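Local coordinates for sulfur oxygenase/reductase (Halothiobacillus neapolitanus, PDB 6QPA) that catalyses the oxygen-dependent disproportionation of elemental sulfur at a mononuclear iron centre, working as a large hollow homo-oligomer, at the interface of chains A and B and the interface of chains A and C. Sequence-based numbering; all coordinates share one arbitrary frame. Chains: chain A/B/C, Sulfur oxygenase/reductase.

Contacts 1 and 2 lie about 37 Å apart, measured between the centres of their C-alpha atoms, and share no residue; chain A joins them. Contact 1 uses helix 96-101 of chain A against a loop of chain B, in an interface without exact two-fold symmetry. Contact 2 uses strand 159-167 and nearby loops of chain A against strand 113-115 and a loop of chain C, in a two-fold interface. The former is small and polar, the latter rich in aromatic packing. Two differently built surfaces let one chain bind separate neighbours, as the 24-subunit assembly requires.

Contact 1: the interface of chains A and B. Residues chain A 97-98, 101; chain B 227.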
ATOM      1  N   LYS A  97     -56.608  -0.323  24.991  1.00 33.59           N
ATOM      2  CA  LYS A  97     -56.156  -1.131  23.859  1.00 39.00           C
ATOM      3  C   LYS A  97     -55.074  -0.424  23.061  1.00 38.54           C
ATOM      4  O   LYS A  97     -54.088  -1.055  22.653  1.00 35.78           O
ATOM      5  CB  LYS A  97     -57.324  -1.491  22.933  1.00 35.49           C
ATOM      6  CG  LYS A  97     -58.315  -2.512  23.482  1.00 55.64           C
ATOM      7  CD  LYS A  97     -59.704  -2.309  22.859  1.00 57.51           C
ATOM      8  CE  LYS A  97     -59.586  -1.651  21.477  1.00 63.99           C
ATOM      9  NZ  LYS A  97     -60.708  -0.709  21.171  1.00 70.47           N
ATOM     10  N   GLU A  98     -55.260   0.874  22.788  1.00 38.72           N
ATOM     11  CA  GLU A  98     -54.310   1.580  21.928  1.00 43.66           C
ATOM     12  C   GLU A  98     -53.007   1.862  22.663  1.00 36.38           C
ATOM     13  O   GLU A  98     -51.919   1.700  22.094  1.00 34.45           O
ATOM     14  CB  GLU A  98     -54.918   2.869  21.356  1.00 50.58           C
ATOM     15  CG  GLU A  98     -55.994   3.544  22.163  1.00 58.94           C
ATOM     16  CD  GLU A  98     -57.351   2.862  22.054  1.00 52.18           C
ATOM     17  OE1 GLU A  98     -57.900   2.757  20.940  1.00 53.66           O
ATOM     18  OE2 GLU A  98     -57.859   2.412  23.091  1.00 47.17           O
ATOM     19  N   GLU A 101     -51.133  -1.240  22.536  1.00 36.30           N
ATOM     20  CA  GLU A 101     -50.520  -1.455  21.230  1.00 33.67           C
ATOM     21  C   GLU A 101     -49.246  -0.627  21.085  1.00 38.75           C
ATOM     22  O   GLU A 101     -48.208  -1.136  20.651  1.00 36.66           O
ATOM     23  CB  GLU A 101     -51.507  -1.108  20.115  1.00 33.65           C
ATOM     24  CG  GLU A 101     -50.916  -1.285  18.723  1.00 38.54           C
ATOM     25  CD  GLU A 101     -51.689  -0.537  17.641  1.00 37.57           C
ATOM     26  OE1 GLU A 101     -52.580   0.273  17.974  1.00 35.27           O
ATOM     27  OE2 GLU A 101     -51.384  -0.740  16.453  1.00 34.69           O
TER
ATOM     28  N   ASN B 227     -55.589  -0.727  15.799  1.00 36.81           N
ATOM     29  CA  ASN B 227     -56.763  -0.105  16.404  1.00 33.90           C
ATOM     30  C   ASN B 227     -57.235   1.009  15.483  1.00 36.43           C
ATOM     31  O   ASN B 227     -56.967   2.189  15.731  1.00 33.61           O
ATOM     32  CB  ASN B 227     -56.451   0.414  17.809  1.00 34.70           C
ATOM     33  CG  ASN B 227     -56.174  -0.713  18.797  1.00 43.05           C
ATOM     34  OD1 ASN B 227     -57.090  -1.432  19.201  1.00 35.48           O
ATOM     35  ND2 ASN B 227     -54.894  -0.893  19.167  1.00 35.34           N
TER
HETATM   36  O   HOH W   1     -54.232  -3.296  21.072  1.00 38.77           O
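The side-chain amide of B:Asn227 turns one face toward helix 96-101 of chain A and offers its N-H groups at the edge. Over that face lies the helix backbone at A:Glu98, whose CA is 3.8 Å from the amide nitrogen ND2 of B:Asn227. At the edge, ND2 donates to the carboxylate oxygen OE1 of A:Glu101 at 2.9 Å, with 160° at the hydrogen. The acceptor stays close to the amide plane, but the donor reaches OE1 from above the carboxylate plane, the two flat groups being turned 67° against each other. A:Glu101 can meet it because its CG is anti to the backbone N (chi1 179°) and the chain runs on extended, coming at the asparagine from the opposite direction.

A nearly straight bond, 3.1 Å long, also links ND2 of B:Asn227 to water 1. That water lies 2.7 Å from the main-chain carbonyl O of A:Lys97, and thus ties the loop of chain B to the helix backbone. Asparagine suits the place: one nitrogen serves both a carboxylate and a water without bringing a full charge. Its carbonyl oxygen OD1 points the other way, toward the bent aliphatic chain of A:Lys97, with CE of that lysine 3.4 Å off. The lysine ammonium is farther away and may provide a mildly favourable field for OD1. An aspartate in place of B:Asn227 would probably leave OE1 of A:Glu101 without its donor and set two carboxylates against each other.

A:Glu98 takes part mostly through its backbone, its carboxylate passing only loosely by the CB of B:Asn227. With 123 Å² of protein surface hidden, the patch is a small polar fastening that probably fixes the register of the loop of chain B on the helix of chain A, and so supports the packing of subunits in the 24-chain shell.

Contact 2: the interface of chains A and C. Residues chain A 166, 250, 291-292; chain C 115, 248.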
ATOM      1  N   TRP A 166     -35.452  10.191  50.044  1.00 33.85           N
ATOM      2  CA  TRP A 166     -36.347   9.437  50.915  1.00 29.66           C
ATOM      3  C   TRP A 166     -36.276  10.058  52.301  1.00 28.14           C
ATOM      4  O   TRP A 166     -35.197  10.117  52.898  1.00 29.14           O
ATOM      5  CB  TRP A 166     -35.982   7.957  50.992  1.00 30.14           C
ATOM      6  CG  TRP A 166     -36.058   7.183  49.716  1.00 32.92           C
ATOM      7  CD1 TRP A 166     -36.180   7.675  48.436  1.00 33.30           C
ATOM      8  CD2 TRP A 166     -36.000   5.755  49.590  1.00 34.91           C
ATOM      9  NE1 TRP A 166     -36.202   6.638  47.536  1.00 29.38           N
ATOM     10  CE2 TRP A 166     -36.097   5.451  48.213  1.00 31.85           C
ATOM     11  CE3 TRP A 166     -35.885   4.706  50.508  1.00 37.01           C
ATOM     12  CZ2 TRP A 166     -36.080   4.142  47.734  1.00 31.55           C
ATOM     13  CZ3 TRP A 166     -35.868   3.407  50.033  1.00 38.60           C
ATOM     14  CH2 TRP A 166     -35.953   3.136  48.657  1.00 35.88           C
ATOM     15  N   PRO A 250     -40.068   4.686  53.123  1.00 35.13           N
ATOM     16  CA  PRO A 250     -40.102   6.107  53.502  1.00 37.79           C
ATOM     17  C   PRO A 250     -40.575   6.995  52.350  1.00 37.03           C
ATOM     18  O   PRO A 250     -40.364   6.648  51.199  1.00 30.31           O
ATOM     19  CB  PRO A 250     -38.637   6.419  53.850  1.00 37.08           C
ATOM     20  CG  PRO A 250     -38.039   5.107  54.196  1.00 40.18           C
ATOM     21  CD  PRO A 250     -38.731   4.100  53.314  1.00 34.41           C
ATOM     22  N   ASP A 291     -33.654   9.528  54.988  1.00 31.99           N
ATOM     23  CA  ASP A 291     -33.174   8.152  55.036  1.00 28.17           C
ATOM     24  C   ASP A 291     -32.266   7.827  53.864  1.00 30.81           C
ATOM     25  O   ASP A 291     -31.372   6.984  53.986  1.00 32.13           O
ATOM     26  CB  ASP A 291     -34.347   7.183  55.030  1.00 25.08           C
ATOM     27  CG  ASP A 291     -34.921   6.974  56.403  1.00 35.19           C
ATOM     28  OD1 ASP A 291     -34.142   7.023  57.368  1.00 37.27           O
ATOM     29  OD2 ASP A 291     -36.145   6.779  56.520  1.00 33.30           O
ATOM     30  N   LYS A 292     -32.505   8.442  52.719  1.00 30.48           N
ATOM     31  CA  LYS A 292     -31.757   8.102  51.521  1.00 32.97           C
ATOM     32  C   LYS A 292     -31.572   9.342  50.662  1.00 26.75           C
ATOM     33  O   LYS A 292     -32.493  10.150  50.521  1.00 27.58           O
ATOM     34  CB  LYS A 292     -32.484   7.007  50.723  1.00 38.82           C
ATOM     35  CG  LYS A 292     -31.697   6.476  49.517  1.00 40.36           C
ATOM     36  CD  LYS A 292     -32.417   5.287  48.863  1.00 38.61           C
ATOM     37  CE  LYS A 292     -31.529   4.629  47.806  1.00 40.68           C
ATOM     38  NZ  LYS A 292     -32.184   3.417  47.288  1.00 49.27           N
TER
ATOM     39  N   TRP C 115     -26.648   1.033  48.874  1.00 34.82           N
ATOM     40  CA  TRP C 115     -27.838   0.934  49.708  1.00 37.81           C
ATOM     41  C   TRP C 115     -27.824  -0.463  50.300  1.00 31.87           C
ATOM     42  O   TRP C 115     -27.769  -1.451  49.559  1.00 37.08           O
ATOM     43  CB  TRP C 115     -29.105   1.182  48.886  1.00 35.16           C
ATOM     44  CG  TRP C 115     -30.378   1.272  49.682  1.00 35.82           C
ATOM     45  CD1 TRP C 115     -31.444   0.411  49.631  1.00 35.29           C
ATOM     46  CD2 TRP C 115     -30.740   2.295  50.620  1.00 38.59           C
ATOM     47  NE1 TRP C 115     -32.450   0.839  50.478  1.00 32.29           N
ATOM     48  CE2 TRP C 115     -32.044   1.990  51.097  1.00 38.52           C
ATOM     49  CE3 TRP C 115     -30.094   3.446  51.096  1.00 36.91           C
ATOM     50  CZ2 TRP C 115     -32.703   2.785  52.038  1.00 35.57           C
ATOM     51  CZ3 TRP C 115     -30.745   4.235  52.025  1.00 33.27           C
ATOM     52  CH2 TRP C 115     -32.044   3.902  52.489  1.00 35.72           C
ATOM     53  N   GLN C 248     -38.610  -0.813  53.682  1.00 36.48           N
ATOM     54  CA  GLN C 248     -39.541  -0.103  52.822  1.00 33.46           C
ATOM     55  C   GLN C 248     -40.912  -0.783  52.830  1.00 39.12           C
ATOM     56  O   GLN C 248     -41.036  -1.982  53.098  1.00 40.48           O
ATOM     57  CB  GLN C 248     -39.019  -0.057  51.399  1.00 27.67           C
ATOM     58  CG  GLN C 248     -39.138  -1.378  50.701  1.00 32.59           C
ATOM     59  CD  GLN C 248     -38.978  -1.260  49.196  1.00 48.79           C
ATOM     60  OE1 GLN C 248     -37.859  -1.113  48.691  1.00 44.01           O
ATOM     61  NE2 GLN C 248     -40.098  -1.330  48.468  1.00 49.61           N
TER
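Strand 113-115 of chain C ends in C:Trp115, the neighbour in sequence of the iron-binding glutamate, and here its indole packs against chain A in a two-fold interface of the protein. The chain A side is made by A:Trp166 on strand 159-167 and by A:Asp291 and A:Lys292 in the short loop before strand 293-302. By symmetry the same packing occurs again with the chains exchanged.

A:Lys292 runs lengthwise over one face of the C:Trp115 indole. Its CG is anti to the backbone N (chi1 -174°) and every later torsion is extended, which lays a straight row of methylenes across the ring. CB and CG begin the row, each 3.5 Å from CZ3 of C:Trp115, and CD stands 3.6 Å from the centroid of the six-membered ring in a CH-pi contact. Farther along, the ammonium NZ lies over the five-membered ring, 3.7 Å from its centroid, as a cation-pi pair. Lysine suits this site because its long chain supplies both an apolar stem and a charged end, while tryptophan supplies a broad electron-rich face for the two.

The same CD also sits over the centre of the A:Trp166 ring, so the lysine fills the corner between two indoles. Those rings meet edge-to-face, their planes 71° apart, and A:Trp166 CZ3 approaches C:Trp115 CZ2 at 3.8 Å. Such filling of the corner would restrict both indoles and the lysine chain. C:Gln248 makes a looser flank: its CA lies 4.3 Å from CD of A:Pro250, a proline that follows a cis peptide bond.

The rim of C:Trp115 meets polar backbone, the main-chain carbonyl O of A:Asp291 lying in the plane of the indole at its edge, 3.4 Å from CZ3.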